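Local coordinates for cell division control protein 4 (Saccharomyces cerevisiae, PDB 3V7D) that recognises phosphorylated target proteins, among them the CDK inhibitor SIC1, as the substrate-binding subunit of an SCF E3 ubiquitin ligase, at residues B[11-16]-B[43-48]; B[200-205]-B[222-227]; B[229-234]-B[264-269]; B[427-432]-B[459-464]; B[434-439]-B[446-451]. The protein carries 1 engineered substitution. One frame throughout, in Å; residues are numbered along the deposited sequence. Where two conformers were deposited one is given.

Contact 1: residues B[11-16]-B[43-48]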
# COMPACT_ATOMS: atom_id res chain seq x y z
N LYS B 11 26.23 1.44 -35.53
CA LYS B 11 25.47 1.90 -34.37
C LYS B 11 24.11 2.43 -34.79
O LYS B 11 23.95 2.94 -35.89
CB LYS B 11 26.23 2.97 -33.58
CG LYS B 11 27.40 2.43 -32.76
CD LYS B 11 28.11 3.57 -32.06
CE LYS B 11 29.25 3.06 -31.18
NZ LYS B 11 28.76 2.13 -30.13
N ARG B 12 23.13 2.29 -33.91
CA ARG B 12 21.78 2.70 -34.25
C ARG B 12 20.98 3.10 -33.02
O ARG B 12 21.04 2.45 -31.98
CB ARG B 12 21.06 1.57 -35.00
CG ARG B 12 19.63 1.88 -35.35
CD ARG B 12 19.13 1.02 -36.51
NE ARG B 12 17.90 1.57 -37.07
CZ ARG B 12 17.65 1.69 -38.36
NH1 ARG B 12 18.55 1.29 -39.26
NH2 ARG B 12 16.50 2.21 -38.77
N ASP B 13 20.25 4.20 -33.15
CA ASP B 13 19.34 4.60 -32.09
C ASP B 13 18.16 3.64 -32.08
O ASP B 13 17.11 3.91 -32.68
CB ASP B 13 18.87 6.04 -32.32
CG ASP B 13 18.13 6.60 -31.14
OD1 ASP B 13 17.76 5.83 -30.23
OD2 ASP B 13 17.90 7.83 -31.12
N LEU B 14 18.33 2.51 -31.40
CA LEU B 14 17.32 1.46 -31.35
C LEU B 14 16.00 1.93 -30.73
O LEU B 14 14.93 1.51 -31.16
CB LEU B 14 17.85 0.24 -30.59
CG LEU B 14 19.11 -0.43 -31.12
CD1 LEU B 14 19.36 -1.73 -30.38
CD2 LEU B 14 19.02 -0.68 -32.62
N ILE B 15 16.09 2.78 -29.71
CA ILE B 15 14.90 3.24 -29.00
C ILE B 15 14.02 4.09 -29.90
O ILE B 15 12.80 3.96 -29.91
CB ILE B 15 15.28 4.00 -27.71
CG1 ILE B 15 15.83 3.03 -26.66
CG2 ILE B 15 14.09 4.79 -27.15
CD1 ILE B 15 14.87 1.93 -26.25
N THR B 16 14.65 4.96 -30.68
CA THR B 16 13.93 5.80 -31.63
C THR B 16 13.42 4.97 -32.82
O THR B 16 12.27 5.13 -33.24
CB THR B 16 14.81 6.95 -32.15
OG1 THR B 16 15.04 7.88 -31.09
CG2 THR B 16 14.15 7.66 -33.31
N GLN B 43 15.72 14.60 -26.93
CA GLN B 43 14.33 15.06 -26.93
C GLN B 43 13.37 13.92 -27.27
O GLN B 43 12.28 13.82 -26.69
CB GLN B 43 14.13 16.24 -27.89
CG GLN B 43 14.68 17.56 -27.38
CD GLN B 43 13.79 18.20 -26.32
OE1 GLN B 43 12.89 17.56 -25.78
NE2 GLN B 43 14.03 19.47 -26.03
N ASN B 44 13.77 13.06 -28.20
CA ASN B 44 12.94 11.95 -28.64
C ASN B 44 12.78 10.87 -27.57
O ASN B 44 11.70 10.33 -27.36
CB ASN B 44 13.53 11.35 -29.91
CG ASN B 44 14.04 12.41 -30.87
OD1 ASN B 44 15.07 13.05 -30.61
ND2 ASN B 44 13.33 12.60 -31.97
N TRP B 45 13.89 10.54 -26.91
CA TRP B 45 13.85 9.57 -25.82
C TRP B 45 12.96 10.14 -24.72
O TRP B 45 12.13 9.44 -24.13
CB TRP B 45 15.24 9.29 -25.26
CG TRP B 45 16.04 8.26 -26.02
CD1 TRP B 45 16.17 8.16 -27.37
CD2 TRP B 45 16.81 7.19 -25.46
NE1 TRP B 45 16.98 7.09 -27.69
CE2 TRP B 45 17.39 6.48 -26.54
CE3 TRP B 45 17.08 6.76 -24.15
CZ2 TRP B 45 18.21 5.37 -26.35
CZ3 TRP B 45 17.90 5.65 -23.97
CH2 TRP B 45 18.45 4.97 -25.06
N ASN B 46 13.15 11.43 -24.45
CA ASN B 46 12.37 12.12 -23.43
C ASN B 46 10.89 12.02 -23.74
O ASN B 46 10.07 11.73 -22.87
CB ASN B 46 12.80 13.59 -23.34
CG ASN B 46 12.19 14.31 -22.16
OD1 ASN B 46 11.10 14.88 -22.25
ND2 ASN B 46 12.90 14.31 -21.03
N LYS B 47 10.55 12.25 -25.01
CA LYS B 47 9.16 12.21 -25.45
C LYS B 47 8.58 10.80 -25.31
O LYS B 47 7.48 10.62 -24.81
CB LYS B 47 9.05 12.69 -26.90
CG LYS B 47 7.63 12.96 -27.37
CD LYS B 47 7.57 13.23 -28.87
CE LYS B 47 8.21 14.56 -29.23
NZ LYS B 47 7.36 15.72 -28.84
N ILE B 48 9.35 9.81 -25.76
CA ILE B 48 8.92 8.41 -25.71
C ILE B 48 8.59 7.94 -24.29
O ILE B 48 7.56 7.30 -24.05
CB ILE B 48 9.98 7.48 -26.35
CG1 ILE B 48 10.00 7.66 -27.87
CG2 ILE B 48 9.72 6.03 -25.99
CD1 ILE B 48 11.09 6.86 -28.55
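Within the F-box, the short helix 14-17 and the helix 43-49 are joined by the indole of Trp45, which meets Asp13 at its edge and Ile15 over one face. Asp13 holds the N-cap position. Its OD1 accepts from Trp45 NE1 at 2.9 Å on the syn lone pair, with an N-H...O angle of 166° and the donor in the ring plane. The same oxygen takes the capping bond from Thr16 N, 3.3 Å away and well above the carboxylate plane. Asp13 OD2 receives Thr16 OG1 at 2.9 Å, so both carboxylate oxygens are engaged and the group is fixed in rotation. Ile15 crosses the indole at about a right angle: CG1 lies 3.4 Å from Trp45 CZ2, and CG2 makes a CH-pi contact, 3.7 Å from the centroid of the five-membered ring. An alanine in place of Trp45 would probably leave Asp13 OD1 without its straight N-H partner and open a gap beneath Ile15. Helix 20-27 packs against both segments, Phe27 touching Ile15 and Ile48. Outside the pairing of the two segments, Arg12 NH1 makes a salt bridge to an acidic side chain of the other protein chain. With CG2 anti to the backbone N, Ile15 also meets Ile48, whose CD1 lies 3.9 Å from that methyl and 3.6 Å from Ile15 O.

Contact 2: residues B[200-205]-B[222-227]. Unlike the reference sequence in segment 200-205: Glu200 (reference Lys).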
# COMPACT_ATOMS: atom_id res chain seq x y z
N GLU B 200 -26.47 10.56 23.32
CA GLU B 200 -26.57 9.69 24.48
C GLU B 200 -27.40 8.47 24.11
O GLU B 200 -28.13 8.49 23.12
CB GLU B 200 -27.17 10.43 25.68
CG GLU B 200 -26.37 11.65 26.12
CD GLU B 200 -26.89 12.29 27.39
OE1 GLU B 200 -27.71 11.66 28.09
OE2 GLU B 200 -26.48 13.43 27.69
N GLY B 201 -27.27 7.40 24.89
CA GLY B 201 -27.99 6.18 24.61
C GLY B 201 -27.31 4.96 25.21
O GLY B 201 -27.97 4.10 25.80
N HIS B 202 -25.99 4.89 25.06
CA HIS B 202 -25.21 3.82 25.67
C HIS B 202 -25.35 3.86 27.19
O HIS B 202 -25.39 4.93 27.79
CB HIS B 202 -23.73 3.92 25.28
CG HIS B 202 -23.42 3.33 23.94
ND1 HIS B 202 -23.60 1.99 23.66
CD2 HIS B 202 -22.93 3.89 22.81
CE1 HIS B 202 -23.23 1.76 22.41
NE2 HIS B 202 -22.82 2.89 21.87
N ASN B 203 -25.44 2.68 27.80
CA ASN B 203 -25.62 2.60 29.24
C ASN B 203 -24.31 2.33 29.95
O ASN B 203 -24.28 2.07 31.16
CB ASN B 203 -26.66 1.53 29.59
CG ASN B 203 -28.05 1.90 29.11
OD1 ASN B 203 -28.69 1.15 28.37
ND2 ASN B 203 -28.53 3.07 29.51
N SER B 204 -23.22 2.39 29.19
CA SER B 204 -21.89 2.16 29.74
C SER B 204 -20.83 2.80 28.83
O SER B 204 -21.16 3.46 27.85
CB SER B 204 -21.63 0.66 29.90
OG SER B 204 -20.43 0.42 30.61
N THR B 205 -19.56 2.61 29.19
CA THR B 205 -18.45 3.22 28.46
C THR B 205 -18.43 2.86 26.98
O THR B 205 -18.54 1.69 26.62
CB THR B 205 -17.09 2.81 29.07
OG1 THR B 205 -16.92 3.44 30.35
CG2 THR B 205 -15.93 3.21 28.15
N THR B 222 -20.87 2.37 17.20
CA THR B 222 -20.15 2.46 18.46
C THR B 222 -20.35 1.24 19.34
O THR B 222 -21.48 0.90 19.69
CB THR B 222 -20.55 3.73 19.26
OG1 THR B 222 -21.96 3.70 19.54
CG2 THR B 222 -20.23 4.98 18.46
N GLY B 223 -19.25 0.59 19.71
CA GLY B 223 -19.29 -0.54 20.62
C GLY B 223 -19.08 -0.08 22.05
O GLY B 223 -18.29 0.83 22.31
N SER B 224 -19.78 -0.71 22.98
CA SER B 224 -19.74 -0.29 24.38
C SER B 224 -19.60 -1.44 25.36
O SER B 224 -19.80 -2.60 25.00
CB SER B 224 -21.00 0.52 24.72
OG SER B 224 -21.18 0.64 26.12
N ARG B 225 -19.26 -1.10 26.60
CA ARG B 225 -19.21 -2.07 27.68
C ARG B 225 -20.60 -2.50 28.14
O ARG B 225 -20.73 -3.28 29.08
CB ARG B 225 -18.42 -1.50 28.86
CG ARG B 225 -16.94 -1.40 28.60
CD ARG B 225 -16.20 -0.89 29.82
NE ARG B 225 -14.78 -1.21 29.74
CZ ARG B 225 -13.87 -0.84 30.64
NH1 ARG B 225 -14.24 -0.13 31.69
NH2 ARG B 225 -12.60 -1.18 30.48
N ASP B 226 -21.64 -1.99 27.49
CA ASP B 226 -23.01 -2.43 27.78
C ASP B 226 -23.40 -3.62 26.91
O ASP B 226 -24.59 -3.95 26.81
CB ASP B 226 -24.02 -1.28 27.63
CG ASP B 226 -24.02 -0.67 26.24
OD1 ASP B 226 -23.55 -1.31 25.28
OD2 ASP B 226 -24.50 0.47 26.11
N ASN B 227 -22.40 -4.22 26.27
CA ASN B 227 -22.56 -5.40 25.41
C ASN B 227 -23.23 -5.12 24.06
O ASN B 227 -23.45 -6.04 23.27
CB ASN B 227 -23.28 -6.54 26.13
CG ASN B 227 -22.73 -6.80 27.52
OD1 ASN B 227 -21.66 -6.30 27.88
ND2 ASN B 227 -23.46 -7.57 28.32
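Asp226 OD2 is gripped by two donors from the loop 200-205 of the third WD repeat: His202 ND1 at 3.0 Å, on the syn side, and Asn203 N at 2.9 Å, on the anti lone pair. The His202 ring links Asp226 to Thr222: its other nitrogen, NE2, is hydrogen-bonded to Thr222 OG1 at 2.6 Å. Both partners sit in the ring plane, which fixes the rotation of the imidazole, and Ser224 CB lies over one face. Thr222 OG1 also meets Trp232 NE1, completing the Trp-Ser/Thr-His-Asp tetrad of WD repeats, while Asp226 OD1 is held by Thr228 OG1. The Asp226 chi1 of 59° puts CG between the backbone N and carbonyl carbon, from where OD2 meets the loop. The loop is tied a second time at Thr205 O, which takes Arg225 N nearly along the C=O axis and Ser224 OG from above the carbonyl plane. Thr205 N and the Arg225 guanidinium both bond the bound peptide, including a modified side chain, so this frame probably helps to position the peptide-binding residues. Ser224 OG in turn accepts from Asp226 N at 3.0 Å, closing an ST turn.

Contact 3: residues B[229-234]-B[264-269]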
# COMPACT_ATOMS: atom_id res chain seq x y z
N LEU B 229 -23.97 -2.52 20.40
CA LEU B 229 -23.48 -1.52 19.47
C LEU B 229 -24.63 -0.60 19.07
O LEU B 229 -25.75 -1.06 18.84
CB LEU B 229 -22.87 -2.16 18.22
CG LEU B 229 -21.57 -2.94 18.40
CD1 LEU B 229 -21.86 -4.42 18.64
CD2 LEU B 229 -20.69 -2.74 17.19
N HIS B 230 -24.36 0.70 19.00
CA HIS B 230 -25.35 1.65 18.53
C HIS B 230 -24.97 2.15 17.15
O HIS B 230 -23.80 2.35 16.86
CB HIS B 230 -25.46 2.83 19.50
CG HIS B 230 -26.25 2.54 20.74
ND1 HIS B 230 -26.14 1.35 21.43
CD2 HIS B 230 -27.16 3.29 21.41
CE1 HIS B 230 -26.95 1.38 22.48
NE2 HIS B 230 -27.58 2.55 22.49
N VAL B 231 -25.97 2.34 16.29
CA VAL B 231 -25.72 2.87 14.95
C VAL B 231 -26.33 4.26 14.81
O VAL B 231 -27.48 4.49 15.20
CB VAL B 231 -26.25 1.92 13.85
CG1 VAL B 231 -25.93 2.48 12.47
CG2 VAL B 231 -25.66 0.52 14.01
N TRP B 232 -25.55 5.20 14.29
CA TRP B 232 -26.01 6.57 14.12
C TRP B 232 -25.62 7.11 12.75
O TRP B 232 -24.57 6.75 12.21
CB TRP B 232 -25.44 7.50 15.19
CG TRP B 232 -25.05 6.86 16.48
CD1 TRP B 232 -24.00 6.03 16.71
CD2 TRP B 232 -25.69 7.05 17.75
NE1 TRP B 232 -23.96 5.66 18.03
CE2 TRP B 232 -25.00 6.28 18.69
CE3 TRP B 232 -26.81 7.78 18.17
CZ2 TRP B 232 -25.36 6.23 20.04
CZ3 TRP B 232 -27.18 7.73 19.50
CH2 TRP B 232 -26.46 6.95 20.42
N LYS B 233 -26.46 7.98 12.18
CA LYS B 233 -26.09 8.71 10.98
C LYS B 233 -25.15 9.85 11.36
O LYS B 233 -25.36 10.52 12.37
CB LYS B 233 -27.33 9.25 10.27
CG LYS B 233 -28.20 8.17 9.64
CD LYS B 233 -29.38 8.76 8.89
CE LYS B 233 -30.36 9.41 9.84
NZ LYS B 233 -31.03 8.42 10.73
N LEU B 234 -24.11 10.06 10.55
CA LEU B 234 -23.20 11.19 10.75
C LEU B 234 -23.84 12.45 10.16
O LEU B 234 -24.13 12.50 8.97
CB LEU B 234 -21.86 10.93 10.07
CG LEU B 234 -20.81 12.04 10.18
CD1 LEU B 234 -20.31 12.18 11.61
CD2 LEU B 234 -19.65 11.80 9.22
N GLY B 264 -30.48 2.60 15.47
CA GLY B 264 -30.92 1.45 16.25
C GLY B 264 -29.82 0.80 17.06
O GLY B 264 -28.65 1.19 16.98
N VAL B 265 -30.19 -0.20 17.85
CA VAL B 265 -29.25 -0.90 18.71
C VAL B 265 -29.00 -2.30 18.18
O VAL B 265 -29.93 -3.00 17.78
CB VAL B 265 -29.78 -1.00 20.16
CG1 VAL B 265 -28.76 -1.68 21.06
CG2 VAL B 265 -30.13 0.38 20.69
N LEU B 266 -27.74 -2.72 18.17
CA LEU B 266 -27.40 -4.07 17.78
C LEU B 266 -27.03 -4.90 19.01
O LEU B 266 -25.92 -4.79 19.53
CB LEU B 266 -26.24 -4.07 16.77
CG LEU B 266 -26.56 -3.46 15.40
CD1 LEU B 266 -25.33 -3.48 14.52
CD2 LEU B 266 -27.70 -4.21 14.75
N ARG B 267 -27.98 -5.71 19.47
CA ARG B 267 -27.75 -6.60 20.61
C ARG B 267 -27.41 -7.99 20.13
O ARG B 267 -27.92 -8.46 19.10
CB ARG B 267 -28.99 -6.66 21.51
CG ARG B 267 -29.21 -5.43 22.36
CD ARG B 267 -30.48 -5.56 23.19
NE ARG B 267 -31.35 -4.41 23.00
CZ ARG B 267 -31.13 -3.22 23.55
NH1 ARG B 267 -30.06 -3.03 24.32
NH2 ARG B 267 -31.97 -2.22 23.34
N GLY B 268 -26.54 -8.66 20.88
CA GLY B 268 -26.08 -9.98 20.50
C GLY B 268 -24.99 -10.49 21.43
O GLY B 268 -24.98 -11.66 21.80
N HIS B 269 -24.08 -9.60 21.82
CA HIS B 269 -22.98 -9.97 22.70
C HIS B 269 -23.39 -10.06 24.17
O HIS B 269 -24.32 -9.39 24.61
CB HIS B 269 -21.80 -9.02 22.51
CG HIS B 269 -21.11 -9.18 21.19
ND1 HIS B 269 -20.48 -10.35 20.82
CD2 HIS B 269 -20.97 -8.33 20.15
CE1 HIS B 269 -19.97 -10.21 19.62
NE2 HIS B 269 -20.25 -8.99 19.18
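Leu229 and Leu266 form an antiparallel hydrogen-bonded pair: Leu266 N reaches Leu229 O at 2.7 Å in an almost straight bond, and Leu229 N returns one to Leu266 O at 3.1 Å. A further bond, Val231 N to Gly264 O at 3.0 Å, continues the pairing between strands 229-233 and 264-266, whose directions stand 148° apart. Between these lies the non-hydrogen-bonded pair His230 and Val265, whose side chains run side by side and point the same way. Val265 CG2 sits over the face of the His230 imidazole, 3.9 Å from its centroid and 19° off the normal, in a CH-pi contact. Val265 CG1 lies over the centre of the Arg267 guanidinium. On the face carrying the leucines, Leu229 CB meets Leu266 CB at 4.1 Å, while Leu266 CD1 reaches obliquely across to Val231 CG2 at 4.0 Å. Leu229 CD1 comes up to the edge of the His269 ring at CD2. That ring is positioned from the next blade, its NE2 bonded to Ser285 OG and its ND1 to Asp289 OD2. The His230 ring also meets that of His202, their planes about 40° apart. In the eight-bladed WD40 beta-propeller, strand 229-233 lies between 218-224 and 262-266, the last being the outermost strand of its blade. Trp295 of strand 292-296, in the following blade, packs on both Leu229 and Leu266, so the leucine face packs against that blade.

Contact 4: residues B[427-432]-B[459-464]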
# COMPACT_ATOMS: atom_id res chain seq x y z
N ALA B 427 16.56 1.78 15.92
CA ALA B 427 16.05 1.31 17.20
C ALA B 427 16.10 2.41 18.26
O ALA B 427 15.61 2.21 19.37
CB ALA B 427 16.85 0.09 17.67
N ASN B 428 16.69 3.56 17.93
CA ASN B 428 16.94 4.59 18.94
C ASN B 428 16.39 5.99 18.68
O ASN B 428 16.70 6.92 19.43
CB ASN B 428 18.43 4.66 19.26
CG ASN B 428 18.94 3.41 19.94
OD1 ASN B 428 18.53 3.09 21.06
ND2 ASN B 428 19.82 2.68 19.26
N ILE B 429 15.59 6.15 17.64
CA ILE B 429 15.08 7.47 17.27
C ILE B 429 14.31 8.14 18.42
O ILE B 429 14.46 9.34 18.67
CB ILE B 429 14.23 7.43 15.99
CG1 ILE B 429 15.10 6.98 14.81
CG2 ILE B 429 13.64 8.79 15.70
CD1 ILE B 429 14.41 7.06 13.48
N LEU B 430 13.50 7.36 19.12
CA LEU B 430 12.75 7.86 20.28
C LEU B 430 13.25 7.18 21.55
O LEU B 430 12.46 6.74 22.39
CB LEU B 430 11.25 7.64 20.10
CG LEU B 430 10.62 8.38 18.92
CD1 LEU B 430 9.11 8.10 18.84
CD2 LEU B 430 10.89 9.88 19.03
N LYS B 431 14.57 7.11 21.68
CA LYS B 431 15.23 6.43 22.79
C LYS B 431 14.78 6.95 24.16
O LYS B 431 14.65 6.17 25.11
CB LYS B 431 16.75 6.57 22.65
CG LYS B 431 17.57 5.85 23.72
CD LYS B 431 19.06 5.97 23.41
CE LYS B 431 19.93 5.49 24.57
NZ LYS B 431 19.68 4.06 24.90
N ASP B 432 14.52 8.25 24.27
CA ASP B 432 14.18 8.85 25.56
C ASP B 432 12.74 8.57 26.00
O ASP B 432 12.37 8.87 27.13
CB ASP B 432 14.48 10.36 25.57
CG ASP B 432 13.60 11.14 24.61
OD1 ASP B 432 13.06 10.53 23.66
OD2 ASP B 432 13.46 12.36 24.80
N GLU B 459 5.26 13.07 19.43
CA GLU B 459 6.48 13.11 18.64
C GLU B 459 6.14 13.11 17.16
O GLU B 459 5.29 12.33 16.71
CB GLU B 459 7.37 11.91 18.98
CG GLU B 459 7.75 11.82 20.45
CD GLU B 459 8.88 12.77 20.84
OE1 GLU B 459 9.32 12.73 22.00
OE2 GLU B 459 9.33 13.56 19.97
N ILE B 460 6.78 13.99 16.40
CA ILE B 460 6.61 14.04 14.96
C ILE B 460 7.95 13.90 14.24
O ILE B 460 8.85 14.72 14.43
CB ILE B 460 5.91 15.33 14.50
CG1 ILE B 460 4.57 15.50 15.22
CG2 ILE B 460 5.70 15.31 13.00
CD1 ILE B 460 3.88 16.82 14.92
N LEU B 461 8.07 12.86 13.43
CA LEU B 461 9.30 12.59 12.69
C LEU B 461 9.12 12.82 11.20
O LEU B 461 8.16 12.35 10.59
CB LEU B 461 9.77 11.16 12.96
CG LEU B 461 10.00 10.89 14.45
CD1 LEU B 461 10.24 9.41 14.72
CD2 LEU B 461 11.17 11.72 14.96
N ASP B 462 10.06 13.56 10.61
CA ASP B 462 9.96 14.01 9.23
C ASP B 462 11.03 13.32 8.38
O ASP B 462 12.22 13.54 8.59
CB ASP B 462 10.15 15.53 9.20
CG ASP B 462 9.88 16.15 7.84
OD1 ASP B 462 9.75 15.41 6.84
OD2 ASP B 462 9.81 17.40 7.77
N PHE B 463 10.61 12.50 7.42
CA PHE B 463 11.55 11.74 6.58
C PHE B 463 11.75 12.35 5.18
O PHE B 463 12.28 11.70 4.28
CB PHE B 463 11.13 10.27 6.46
CG PHE B 463 11.38 9.46 7.70
CD1 PHE B 463 10.46 9.45 8.74
CD2 PHE B 463 12.53 8.69 7.82
CE1 PHE B 463 10.68 8.69 9.88
CE2 PHE B 463 12.76 7.93 8.97
CZ PHE B 463 11.84 7.93 10.00
N SER B 464 11.33 13.60 5.00
CA SER B 464 11.66 14.32 3.77
C SER B 464 12.99 15.06 3.90
O SER B 464 13.60 15.04 4.97
CB SER B 464 10.55 15.31 3.40
OG SER B 464 10.55 16.42 4.27
OXT SER B 464 13.50 15.70 2.98
O HOH W 1 10.10 13.27 24.48
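With CG2 anti to its backbone N, Ile429 sets that methyl against the end of Leu461, 3.6 Å from CD1 and 3.9 Å from CD2. Leu430 has CG beside its own backbone N (chi1 -63°), and its branch slides past the Glu459 side chain in the opposite direction, CD2 lying 4.0 Å from Glu459 CG. Glu459 is bent at chi2 (-79°), which turns CD off the extended path; CB lies near both Leu430 methyls. Leu430 CG also touches Leu461 CD1 at 4.3 Å. The loop 427-432 leads from one propeller blade into the next, and here it packs on strand 455-462 of the closing blade, in which the strand pairs with 113-118 from the start of the WD40 region. Phe414 of the preceding blade touches both Leu430 and Leu461, carrying the apolar layer across the blade interface. The carboxylate of Glu459 turns to polar partners: Thr116 OG1 bonds OE2, and Arg114 NH2 forms salt bridges with OE1 and with Asp432 OD1, which would probably ease the repulsion of the two acids. A water donates to Glu459 OE1 at 2.7 Å and, weakly, to Asp432 OD2 at 3.5 Å.

Contact 5: residues B[434-439]-B[446-451]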
# COMPACT_ATOMS: atom_id res chain seq x y z
N ASP B 434 9.62 6.47 27.36
CA ASP B 434 9.45 5.36 28.30
C ASP B 434 8.36 4.41 27.81
O ASP B 434 8.45 3.20 27.99
CB ASP B 434 9.08 5.87 29.70
CG ASP B 434 10.22 6.63 30.36
OD1 ASP B 434 11.39 6.23 30.19
OD2 ASP B 434 9.93 7.62 31.06
N GLN B 435 7.33 4.98 27.19
CA GLN B 435 6.26 4.19 26.58
C GLN B 435 5.89 4.78 25.23
O GLN B 435 6.01 5.99 25.02
CB GLN B 435 5.02 4.17 27.48
CG GLN B 435 5.25 3.64 28.88
CD GLN B 435 5.16 2.13 28.97
OE1 GLN B 435 4.95 1.45 27.96
NE2 GLN B 435 5.30 1.61 30.18
N ILE B 436 5.46 3.92 24.31
CA ILE B 436 4.90 4.37 23.05
C ILE B 436 3.43 3.99 23.05
O ILE B 436 3.10 2.82 22.94
CB ILE B 436 5.59 3.70 21.85
CG1 ILE B 436 7.11 3.72 22.02
CG2 ILE B 436 5.16 4.38 20.55
CD1 ILE B 436 7.71 5.11 22.01
N TRP B 437 2.55 4.98 23.18
CA TRP B 437 1.13 4.69 23.32
C TRP B 437 0.47 4.46 21.96
O TRP B 437 -0.40 3.60 21.83
CB TRP B 437 0.42 5.81 24.08
CG TRP B 437 0.92 5.98 25.49
CD1 TRP B 437 1.45 7.11 26.04
CD2 TRP B 437 0.96 4.97 26.51
NE1 TRP B 437 1.81 6.87 27.35
CE2 TRP B 437 1.52 5.57 27.65
CE3 TRP B 437 0.58 3.63 26.56
CZ2 TRP B 437 1.70 4.87 28.84
CZ3 TRP B 437 0.76 2.93 27.75
CH2 TRP B 437 1.32 3.55 28.87
N SER B 438 0.88 5.22 20.96
CA SER B 438 0.27 5.10 19.65
C SER B 438 1.22 5.58 18.57
O SER B 438 1.88 6.61 18.73
CB SER B 438 -1.04 5.90 19.60
OG SER B 438 -1.72 5.67 18.38
N VAL B 439 1.31 4.83 17.48
CA VAL B 439 2.16 5.20 16.36
C VAL B 439 1.38 5.10 15.04
O VAL B 439 0.54 4.22 14.86
CB VAL B 439 3.47 4.36 16.32
CG1 VAL B 439 3.22 2.96 15.78
CG2 VAL B 439 4.51 5.06 15.48
N LEU B 446 5.92 10.52 10.28
CA LEU B 446 5.69 9.50 11.29
C LEU B 446 5.33 10.20 12.60
O LEU B 446 6.04 11.10 13.05
CB LEU B 446 6.95 8.64 11.45
CG LEU B 446 7.17 7.78 12.70
CD1 LEU B 446 6.11 6.72 12.84
CD2 LEU B 446 8.55 7.13 12.65
N VAL B 447 4.20 9.82 13.21
CA VAL B 447 3.81 10.42 14.48
C VAL B 447 3.66 9.39 15.59
O VAL B 447 3.23 8.26 15.34
CB VAL B 447 2.51 11.26 14.37
CG1 VAL B 447 2.67 12.36 13.33
CG2 VAL B 447 1.30 10.38 14.04
N ALA B 448 4.02 9.78 16.80
CA ALA B 448 3.89 8.89 17.95
C ALA B 448 3.52 9.63 19.23
O ALA B 448 4.13 10.64 19.59
CB ALA B 448 5.17 8.08 18.16
N ALA B 449 2.50 9.11 19.91
CA ALA B 449 2.12 9.58 21.23
C ALA B 449 2.92 8.77 22.25
O ALA B 449 2.82 7.55 22.30
CB ALA B 449 0.64 9.37 21.46
N VAL B 450 3.74 9.46 23.03
CA VAL B 450 4.65 8.78 23.93
C VAL B 450 4.55 9.28 25.36
O VAL B 450 3.90 10.30 25.64
CB VAL B 450 6.12 8.95 23.49
CG1 VAL B 450 6.31 8.51 22.06
CG2 VAL B 450 6.56 10.40 23.68
N GLU B 451 5.19 8.55 26.26
CA GLU B 451 5.32 8.96 27.65
C GLU B 451 6.81 9.08 27.97
O GLU B 451 7.60 8.22 27.57
CB GLU B 451 4.67 7.95 28.59
CG GLU B 451 4.92 8.25 30.07
CD GLU B 451 4.43 7.16 30.99
OE1 GLU B 451 3.30 6.66 30.79
OE2 GLU B 451 5.17 6.79 31.92
O HOH W 2 7.69 8.03 32.33
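In the beta hairpin 435-442/445-452, the indole of Trp437 lies with its edge toward Glu451, whose OE1 is in the ring plane at 3.1 Å from Trp437 CZ2. Glu451 CB meets Trp437 NE1 at 3.3 Å, and Gln435 CB sits over one ring face. The acid reaches the indole because CG is anti to its backbone N (chi1 173°) and the chain stays extended. The pairing carries two classic beta bulges: Asp434 and Gln435 face Glu451, and Trp437 and Ser438 face Ala449. Glu451 O therefore accepts from Asp434 N at 2.7 Å and Gln435 N at 3.3 Å. These strands belong to the closing blade of the WD40 propeller, and Trp437 packs on a polar side chain of the bound peptide. A glycine here would probably leave Glu451 OE1 without the ring edge it meets and Gln435 CB without the face it lies against, and lose the packing on the peptide. On the Ile436 and Val450 face of the sheet, Ile436 CD1 packs on Val450 CG1, Phe414 of the adjoining blade touches Ile436, and Val439 CG2 meets Leu446 CD1 at 3.5 Å. A water donates to Asp434 OD2 and, at 2.8 Å, to Glu451 OE2; Asp453 N also bonds Asp434 OD2.

Overall arrangement
Contact 1 stands apart in the helical F-box, its centre 45 to 67 Å from the others, where one indole joins two helices beside another protein chain. The remaining four lie in the propeller as two touching pairs. Contacts 2 and 3 share a blade through neighbouring strands 218-224 and 229-233, joined by a probable hydrogen bond from Thr222 N to His230 O; contacts 4 and 5 share the closing blade through 445-452 and 455-462. Contacts 2, 3 and 4 are buried, whereas 1 and 5 are partly so. Chemistry follows place: polar side-chain bonds near the peptide in contact 2, backbone pairing in 3 and 5, and apolar packing between loop and strand in 4.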